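Local coordinates for protein UTP-glucose-1-phosphate uridylyltransferase 2 (Trypanosoma brucei, PDB 3GUE) that binds UDP-glucose and probably catalyses its formation from UTP and glucose 1-phosphate, with release of diphosphate, at residues G241-C247 against F301-W307; G256-K262 against R274-E280. All coordinates share one frame; numbering follows the deposited sequence.

How the interactions relate
Both interactions are antiparallel strand pairs that reach the glucose of UDP-glucose. Interaction 1 lies in the central mixed sheet and is buried throughout; interaction 2 is a hairpin, sealed at its sugar end and exposed around R274, R275 and K262. Their chemistry follows: interaction 1 combines apolar packing with buried amides and a carboxylate, whereas interaction 2 runs from a glutamate and glycines at the sugar to aromatic and charged side chains at the far end. The hairpin is nested in the chain between 241-247 and 301-307 and rests on them. G257 O lies 3.0 Å from N302 N, a probable hydrogen bond, and L259 packs on M244 and V246.

Interaction 1: G241-C247 against F301-W307. With UPG (uridine-5'-diphosphate-glucose), chain C.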
loop_
_atom_site.group_PDB
_atom_site.type_symbol
_atom_site.label_atom_id
_atom_site.label_comp_id
_atom_site.label_asym_id
_atom_site.label_seq_id
_atom_site.Cartn_x
_atom_site.Cartn_y
_atom_site.Cartn_z
ATOM N N GLY A 241 -11.350 18.199 3.433
ATOM C CA GLY A 241 -11.735 17.262 2.387
ATOM C C GLY A 241 -10.912 15.983 2.412
ATOM O O GLY A 241 -11.338 14.929 1.930
ATOM N N PHE A 242 -9.725 16.089 2.990
ATOM C CA PHE A 242 -8.735 15.035 2.916
ATOM C C PHE A 242 -7.823 15.159 4.141
ATOM O O PHE A 242 -7.322 16.250 4.458
ATOM C CB PHE A 242 -7.974 15.215 1.599
ATOM C CG PHE A 242 -6.814 14.265 1.379
ATOM C CD1 PHE A 242 -6.921 13.227 0.453
ATOM C CD2 PHE A 242 -5.615 14.470 2.016
ATOM C CE1 PHE A 242 -5.826 12.384 0.195
ATOM C CE2 PHE A 242 -4.522 13.615 1.816
ATOM C CZ PHE A 242 -4.613 12.576 0.887
ATOM N N LEU A 243 -7.681 14.043 4.857
ATOM C CA LEU A 243 -6.744 13.908 5.934
ATOM C C LEU A 243 -5.868 12.678 5.692
ATOM O O LEU A 243 -6.374 11.577 5.531
ATOM C CB LEU A 243 -7.467 13.817 7.274
ATOM C CG LEU A 243 -6.636 13.940 8.564
ATOM C CD1 LEU A 243 -7.488 14.503 9.674
ATOM C CD2 LEU A 243 -5.965 12.615 9.024
ATOM N N MET A 244 -4.553 12.882 5.672
ATOM C CA MET A 244 -3.566 11.789 5.593
ATOM C C MET A 244 -2.914 11.484 6.948
ATOM O O MET A 244 -2.370 12.386 7.577
ATOM C CB MET A 244 -2.448 12.203 4.624
ATOM C CG MET A 244 -1.281 11.217 4.594
ATOM S SD MET A 244 0.097 11.767 3.588
ATOM C CE MET A 244 -0.622 11.710 1.942
ATOM N N GLU A 245 -2.939 10.225 7.396
ATOM C CA GLU A 245 -2.184 9.844 8.584
ATOM C C GLU A 245 -0.741 9.568 8.152
ATOM O O GLU A 245 -0.539 8.902 7.146
ATOM C CB GLU A 245 -2.787 8.599 9.279
ATOM C CG GLU A 245 -4.270 8.656 9.652
ATOM C CD GLU A 245 -4.641 7.506 10.582
ATOM O OE1 GLU A 245 -3.837 6.540 10.673
ATOM O OE2 GLU A 245 -5.703 7.580 11.249
ATOM N N VAL A 246 0.232 10.152 8.854
ATOM C CA VAL A 246 1.665 9.855 8.663
ATOM C C VAL A 246 2.297 9.357 9.968
ATOM O O VAL A 246 1.785 9.630 11.059
ATOM C CB VAL A 246 2.472 11.086 8.160
ATOM C CG1 VAL A 246 1.986 11.561 6.793
ATOM C CG2 VAL A 246 2.445 12.242 9.192
ATOM N N CYS A 247 3.426 8.647 9.852
ATOM C CA CYS A 247 4.224 8.273 11.011
ATOM C C CYS A 247 5.604 8.935 10.942
ATOM O O CYS A 247 6.138 9.206 9.847
ATOM C CB CYS A 247 4.378 6.740 11.079
ATOM S SG CYS A 247 2.844 5.792 11.443
ATOM N N PHE A 301 6.275 9.875 6.991
ATOM C CA PHE A 301 6.032 8.791 6.031
ATOM C C PHE A 301 4.539 8.499 5.960
ATOM O O PHE A 301 3.915 8.224 6.969
ATOM C CB PHE A 301 6.810 7.526 6.470
ATOM C CG PHE A 301 7.153 6.578 5.342
ATOM C CD1 PHE A 301 8.192 6.864 4.452
ATOM C CD2 PHE A 301 6.470 5.382 5.196
ATOM C CE1 PHE A 301 8.507 5.979 3.436
ATOM C CE2 PHE A 301 6.786 4.497 4.176
ATOM C CZ PHE A 301 7.801 4.781 3.303
ATOM N N ASN A 302 3.988 8.557 4.747
ATOM C CA ASN A 302 2.592 8.227 4.502
ATOM C C ASN A 302 2.240 6.761 4.864
ATOM O O ASN A 302 2.881 5.818 4.377
ATOM C CB ASN A 302 2.252 8.521 3.032
ATOM C CG ASN A 302 0.834 8.167 2.682
ATOM O OD1 ASN A 302 -0.093 8.236 3.549
ATOM N ND2 ASN A 302 0.618 7.789 1.400
ATOM N N THR A 303 1.240 6.601 5.733
ATOM C CA THR A 303 0.728 5.293 6.131
ATOM C C THR A 303 -0.249 4.770 5.070
ATOM O O THR A 303 -0.539 3.583 5.038
ATOM C CB THR A 303 -0.028 5.334 7.469
ATOM O OG1 THR A 303 -1.247 6.070 7.312
ATOM C CG2 THR A 303 0.811 5.938 8.637
ATOM N N ASN A 304 -0.761 5.680 4.235
ATOM C CA ASN A 304 -1.863 5.426 3.264
ATOM C C ASN A 304 -3.227 5.164 3.972
ATOM O O ASN A 304 -4.194 4.753 3.342
ATOM C CB ASN A 304 -1.490 4.360 2.188
ATOM C CG ASN A 304 -1.828 4.830 0.724
ATOM O OD1 ASN A 304 -1.903 6.037 0.457
ATOM N ND2 ASN A 304 -2.050 3.878 -0.195
ATOM N N ASN A 305 -3.266 5.382 5.291
ATOM C CA ASN A 305 -4.515 5.529 6.036
ATOM C C ASN A 305 -5.014 6.943 5.689
ATOM O O ASN A 305 -4.512 7.942 6.253
ATOM C CB ASN A 305 -4.294 5.459 7.568
ATOM C CG ASN A 305 -3.678 4.117 8.062
ATOM O OD1 ASN A 305 -3.695 3.088 7.385
ATOM N ND2 ASN A 305 -3.141 4.154 9.271
ATOM N N ILE A 306 -5.986 7.028 4.786
ATOM C CA ILE A 306 -6.504 8.324 4.300
ATOM C C ILE A 306 -8.019 8.448 4.478
ATOM O O ILE A 306 -8.769 7.584 4.048
ATOM C CB ILE A 306 -6.209 8.545 2.780
ATOM C CG1 ILE A 306 -4.748 8.243 2.402
ATOM C CG2 ILE A 306 -6.646 9.920 2.341
ATOM C CD1 ILE A 306 -3.755 9.124 3.083
ATOM N N TRP A 307 -8.438 9.567 5.063
ATOM C CA TRP A 307 -9.850 9.958 5.179
ATOM C C TRP A 307 -10.236 10.928 4.078
ATOM O O TRP A 307 -9.605 11.984 3.893
ATOM C CB TRP A 307 -10.110 10.662 6.493
ATOM C CG TRP A 307 -10.188 9.773 7.719
ATOM C CD1 TRP A 307 -9.163 9.408 8.539
ATOM C CD2 TRP A 307 -11.373 9.181 8.270
ATOM N NE1 TRP A 307 -9.626 8.618 9.552
ATOM C CE2 TRP A 307 -10.980 8.452 9.412
ATOM C CE3 TRP A 307 -12.721 9.173 7.891
ATOM C CZ2 TRP A 307 -11.886 7.713 10.187
ATOM C CZ3 TRP A 307 -13.638 8.443 8.676
ATOM C CH2 TRP A 307 -13.207 7.731 9.818
HETATM N N1 UPG C . -3.318 -1.407 -4.832
HETATM C C2 UPG C . -4.564 -1.322 -5.484
HETATM N N3 UPG C . -4.558 -0.968 -6.821
HETATM C C4 UPG C . -3.408 -0.697 -7.524
HETATM C C5 UPG C . -2.166 -0.758 -6.879
HETATM C C6 UPG C . -2.107 -1.108 -5.533
HETATM O O2 UPG C . -5.657 -1.571 -4.952
HETATM O O4 UPG C . -3.523 -0.405 -8.722
HETATM C C1C UPG C . -3.267 -1.781 -3.382
HETATM C C2C UPG C . -2.291 -2.856 -2.894
HETATM O O2C UPG C . -2.824 -4.169 -3.114
HETATM C C3C UPG C . -2.260 -2.524 -1.404
HETATM C C4C UPG C . -2.294 -1.004 -1.407
HETATM O O4C UPG C . -2.855 -0.593 -2.683
HETATM O O3C UPG C . -3.463 -2.994 -0.799
HETATM C C5C UPG C . -0.858 -0.393 -1.305
HETATM O O5C UPG C . -0.060 -0.626 -2.435
HETATM P PA UPG C . 1.504 -0.995 -2.286
HETATM O O1A UPG C . 1.548 -2.061 -1.246
HETATM O O2A UPG C . 2.136 -1.229 -3.589
HETATM O O3A UPG C . 2.105 0.377 -1.604
HETATM P PB UPG C . 2.695 1.686 -2.370
HETATM O O1B UPG C . 1.690 2.135 -3.348
HETATM O O2B UPG C . 4.109 1.463 -2.807
HETATM O O3B UPG C . 2.814 2.668 -1.106
HETATM C "C1'" UPG C . 1.581 3.098 -0.421
HETATM C "C2'" UPG C . 1.487 4.616 -0.487
HETATM C "C3'" UPG C . 2.749 5.183 0.151
HETATM C "C4'" UPG C . 2.817 4.722 1.616
HETATM C "C5'" UPG C . 2.790 3.175 1.693
HETATM C "C6'" UPG C . 2.539 2.720 3.107
HETATM O "O2'" UPG C . 1.391 5.075 -1.848
HETATM O "O3'" UPG C . 2.743 6.594 0.015
HETATM O "O4'" UPG C . 3.991 5.216 2.241
HETATM O "O5'" UPG C . 1.699 2.596 0.925
HETATM O "O6'" UPG C . 2.891 1.339 3.226
HETATM O O HOH W 1 -8.224 7.143 11.524
#
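F242 and I306 make the tight side of this strand pair: with CG2 anti to its backbone N, I306 lays that methyl over the phenyl face, 3.4 Å from F242 CE1. The other branch of I306 runs alongside M244, its CD1 3.6 Å from M244 CG. Unbranched, and bent only at chi3, M244 crosses N302 at about a right angle, its CG 3.4 Å from N302 OD1.

The E245 and W307 pair is looser, though buried: E245 OE2 stays 4.4 Å from W307 NE1, and one water, in the indole plane 2.8 Å from that nitrogen, joins them. N305 ND2 donates to E245 OE1 at 2.9 Å from above the carboxylate plane, the planes 76° apart; R371 forms a salt bridge with OE2, which would favour its charged form.

At a beta bulge between M244 and V246, E245 O accepts from T303 N and OG1, both on one face of its carbonyl plane. T303 OG1 accepts from N305 N (an ST turn), N302 OD1 from N304 N (an Asx turn), and N302 ND2 donates to glucose O3' at 2.8 Å.

In the GT-A sheet, strands 362-366 and 214-219 flank the pair; helix 229-237 packs on L243, E245 and W307.

Interaction 2: G256-K262 against R274-E280; sequences GGHLAYK and RRFVLRE. With UPG (uridine-5'-diphosphate-glucose), chain C.
R279 and H258 run side by side, ring and guanidinium planes 83° apart. From R279 CB, over one face of the imidazole 4.0 Å from H258 NE2, the chain extends through CG and CD before bending at chi3 (56°). That bend lets NE donate to H258 NE2 at 3.0 Å, with CZ at the ring's edge. At the tip NH2 donates to the same nitrogen, which lies in the guanidinium plane, and forms a salt bridge with E49, while NH1 donates to I47 O. H258 ND1 donates to L259 O, which leaves NE2 to accept; histidine suits the place by doing both.

The strands form an antiparallel hairpin, with 53-54 on the other edge of 257-262, and its inner end meets the sugar. E280 bends at chi2 to face glucose, whose O2' and O3' hydroxyls donate to OE1 and OE2, each at 2.5 Å. G257, without a side chain, lets its CA lie 3.3 Å from E280 OE2 while its N donates to O4' at 3.0 Å.

Farther out, Y261 and F276 are nearly parallel but slid apart, their CE1 atoms 3.6 Å from each other. V277 CG1 presses on K262 CB at 3.3 Å. Y261 CB lies over one face of the R274 guanidinium, and R274 CD over the tyrosine ring near its rim.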
loop_
_atom_site.group_PDB
_atom_site.type_symbol
_atom_site.label_atom_id
_atom_site.label_comp_id
_atom_site.label_asym_id
_atom_site.label_seq_id
_atom_site.Cartn_x
_atom_site.Cartn_y
_atom_site.Cartn_z
ATOM N N GLY A 256 7.620 3.284 -0.330
ATOM C CA GLY A 256 6.338 3.947 -0.178
ATOM C C GLY A 256 6.572 5.410 -0.494
ATOM O O GLY A 256 7.352 5.734 -1.383
ATOM N N GLY A 257 5.898 6.303 0.225
ATOM C CA GLY A 257 6.066 7.733 0.006
ATOM C C GLY A 257 6.264 8.589 1.246
ATOM O O GLY A 257 5.696 8.311 2.287
ATOM N N HIS A 258 7.092 9.613 1.116
ATOM C CA HIS A 258 7.223 10.652 2.146
ATOM C C HIS A 258 6.628 11.961 1.654
ATOM O O HIS A 258 6.537 12.212 0.440
ATOM C CB HIS A 258 8.686 10.867 2.571
ATOM C CG HIS A 258 9.548 11.465 1.505
ATOM N ND1 HIS A 258 9.625 12.823 1.285
ATOM C CD2 HIS A 258 10.358 10.890 0.585
ATOM C CE1 HIS A 258 10.461 13.062 0.290
ATOM N NE2 HIS A 258 10.918 11.909 -0.155
ATOM N N LEU A 259 6.233 12.783 2.623
ATOM C CA LEU A 259 5.726 14.109 2.362
ATOM C C LEU A 259 6.867 15.074 2.172
ATOM O O LEU A 259 7.970 14.889 2.711
ATOM C CB LEU A 259 4.793 14.589 3.498
ATOM C CG LEU A 259 3.421 13.912 3.537
ATOM C CD1 LEU A 259 2.501 14.652 4.529
ATOM C CD2 LEU A 259 2.752 13.855 2.175
ATOM N N ALA A 260 6.593 16.104 1.382
ATOM C CA ALA A 260 7.528 17.202 1.193
ATOM C C ALA A 260 6.680 18.404 0.863
ATOM O O ALA A 260 5.463 18.327 0.891
ATOM C CB ALA A 260 8.505 16.893 0.077
ATOM N N TYR A 261 7.336 19.509 0.566
ATOM C CA TYR A 261 6.696 20.776 0.288
ATOM C C TYR A 261 7.190 21.275 -1.064
ATOM O O TYR A 261 8.344 21.035 -1.440
ATOM C CB TYR A 261 7.100 21.801 1.357
ATOM C CG TYR A 261 6.238 21.797 2.610
ATOM C CD1 TYR A 261 4.858 21.656 2.525
ATOM C CD2 TYR A 261 6.814 21.985 3.879
ATOM C CE1 TYR A 261 4.060 21.665 3.660
ATOM C CE2 TYR A 261 6.021 21.981 5.031
ATOM C CZ TYR A 261 4.657 21.836 4.908
ATOM O OH TYR A 261 3.869 21.852 6.023
ATOM N N LYS A 262 6.326 21.992 -1.775
ATOM C CA LYS A 262 6.724 22.676 -3.024
ATOM C C LYS A 262 6.157 24.095 -3.049
ATOM O O LYS A 262 5.043 24.333 -2.566
ATOM C CB LYS A 262 6.178 21.877 -4.213
ATOM C CG LYS A 262 6.802 22.155 -5.561
ATOM C CD LYS A 262 6.054 21.346 -6.617
ATOM C CE LYS A 262 4.558 21.659 -6.604
ATOM N NZ LYS A 262 3.730 20.440 -6.873
ATOM N N ARG A 274 3.211 27.552 -0.146
ATOM C CA ARG A 274 3.546 26.158 0.147
ATOM C C ARG A 274 2.385 25.210 -0.114
ATOM O O ARG A 274 1.266 25.452 0.335
ATOM C CB ARG A 274 3.920 26.006 1.624
ATOM C CG ARG A 274 5.125 26.798 2.080
ATOM C CD ARG A 274 6.305 25.889 2.366
ATOM N NE ARG A 274 6.988 25.432 1.155
ATOM C CZ ARG A 274 8.299 25.194 1.071
ATOM N NH1 ARG A 274 9.088 25.388 2.122
ATOM N NH2 ARG A 274 8.826 24.770 -0.076
ATOM N N ARG A 275 2.663 24.114 -0.818
ATOM C CA ARG A 275 1.687 23.042 -0.969
ATOM C C ARG A 275 2.399 21.731 -0.655
ATOM O O ARG A 275 3.612 21.610 -0.854
ATOM C CB ARG A 275 1.067 23.028 -2.378
ATOM C CG ARG A 275 1.281 24.305 -3.179
ATOM C CD ARG A 275 0.256 24.510 -4.299
ATOM N NE ARG A 275 -0.963 25.184 -3.835
ATOM C CZ ARG A 275 -1.619 26.123 -4.520
ATOM N NH1 ARG A 275 -1.180 26.520 -5.708
ATOM N NH2 ARG A 275 -2.714 26.682 -4.013
ATOM N N PHE A 276 1.648 20.777 -0.114
ATOM C CA PHE A 276 2.143 19.436 0.134
ATOM C C PHE A 276 2.441 18.727 -1.182
ATOM O O PHE A 276 1.764 18.957 -2.185
ATOM C CB PHE A 276 1.083 18.610 0.867
ATOM C CG PHE A 276 1.039 18.815 2.367
ATOM C CD1 PHE A 276 2.182 18.654 3.153
ATOM C CD2 PHE A 276 -0.167 19.075 2.995
ATOM C CE1 PHE A 276 2.125 18.793 4.521
ATOM C CE2 PHE A 276 -0.228 19.225 4.357
ATOM C CZ PHE A 276 0.921 19.082 5.122
ATOM N N VAL A 277 3.475 17.888 -1.173
ATOM C CA VAL A 277 3.711 16.929 -2.244
ATOM C C VAL A 277 4.012 15.557 -1.639
ATOM O O VAL A 277 4.604 15.445 -0.562
ATOM C CB VAL A 277 4.834 17.348 -3.291
ATOM C CG1 VAL A 277 4.954 18.877 -3.462
ATOM C CG2 VAL A 277 6.187 16.735 -2.957
ATOM N N LEU A 278 3.588 14.517 -2.337
ATOM C CA LEU A 278 3.899 13.155 -1.944
ATOM C C LEU A 278 4.940 12.661 -2.937
ATOM O O LEU A 278 4.738 12.737 -4.161
ATOM C CB LEU A 278 2.627 12.304 -1.950
ATOM C CG LEU A 278 2.690 10.796 -1.681
ATOM C CD1 LEU A 278 3.106 10.510 -0.253
ATOM C CD2 LEU A 278 1.278 10.182 -1.967
ATOM N N ARG A 279 6.106 12.266 -2.449
ATOM C CA ARG A 279 7.072 11.631 -3.349
ATOM C C ARG A 279 7.143 10.123 -3.084
ATOM O O ARG A 279 7.661 9.696 -2.040
ATOM C CB ARG A 279 8.440 12.253 -3.256
ATOM C CG ARG A 279 9.400 11.672 -4.294
ATOM C CD ARG A 279 10.712 12.348 -4.345
ATOM N NE ARG A 279 11.429 12.381 -3.069
ATOM C CZ ARG A 279 12.653 12.868 -2.937
ATOM N NH1 ARG A 279 13.284 13.330 -4.008
ATOM N NH2 ARG A 279 13.248 12.894 -1.748
ATOM N N GLU A 280 6.594 9.344 -4.024
ATOM C CA GLU A 280 6.621 7.869 -3.976
ATOM C C GLU A 280 7.977 7.322 -4.406
ATOM O O GLU A 280 8.761 8.028 -5.033
ATOM C CB GLU A 280 5.548 7.285 -4.877
ATOM C CG GLU A 280 4.099 7.578 -4.462
ATOM C CD GLU A 280 3.688 6.869 -3.187
ATOM O OE1 GLU A 280 3.456 5.642 -3.187
ATOM O OE2 GLU A 280 3.571 7.554 -2.184
HETATM N N1 UPG C . -3.318 -1.407 -4.832
HETATM C C2 UPG C . -4.564 -1.322 -5.484
HETATM N N3 UPG C . -4.558 -0.968 -6.821
HETATM C C4 UPG C . -3.408 -0.697 -7.524
HETATM C C5 UPG C . -2.166 -0.758 -6.879
HETATM C C6 UPG C . -2.107 -1.108 -5.533
HETATM O O2 UPG C . -5.657 -1.571 -4.952
HETATM O O4 UPG C . -3.523 -0.405 -8.722
HETATM C C1C UPG C . -3.267 -1.781 -3.382
HETATM C C2C UPG C . -2.291 -2.856 -2.894
HETATM O O2C UPG C . -2.824 -4.169 -3.114
HETATM C C3C UPG C . -2.260 -2.524 -1.404
HETATM C C4C UPG C . -2.294 -1.004 -1.407
HETATM O O4C UPG C . -2.855 -0.593 -2.683
HETATM O O3C UPG C . -3.463 -2.994 -0.799
HETATM C C5C UPG C . -0.858 -0.393 -1.305
HETATM O O5C UPG C . -0.060 -0.626 -2.435
HETATM P PA UPG C . 1.504 -0.995 -2.286
HETATM O O1A UPG C . 1.548 -2.061 -1.246
HETATM O O2A UPG C . 2.136 -1.229 -3.589
HETATM O O3A UPG C . 2.105 0.377 -1.604
HETATM P PB UPG C . 2.695 1.686 -2.370
HETATM O O1B UPG C . 1.690 2.135 -3.348
HETATM O O2B UPG C . 4.109 1.463 -2.807
HETATM O O3B UPG C . 2.814 2.668 -1.106
HETATM C "C1'" UPG C . 1.581 3.098 -0.421
HETATM C "C2'" UPG C . 1.487 4.616 -0.487
HETATM C "C3'" UPG C . 2.749 5.183 0.151
HETATM C "C4'" UPG C . 2.817 4.722 1.616
HETATM C "C5'" UPG C . 2.790 3.175 1.693
HETATM C "C6'" UPG C . 2.539 2.720 3.107
HETATM O "O2'" UPG C . 1.391 5.075 -1.848
HETATM O "O3'" UPG C . 2.743 6.594 0.015
HETATM O "O4'" UPG C . 3.991 5.216 2.241
HETATM O "O5'" UPG C . 1.699 2.596 0.925
HETATM O "O6'" UPG C . 2.891 1.339 3.226
#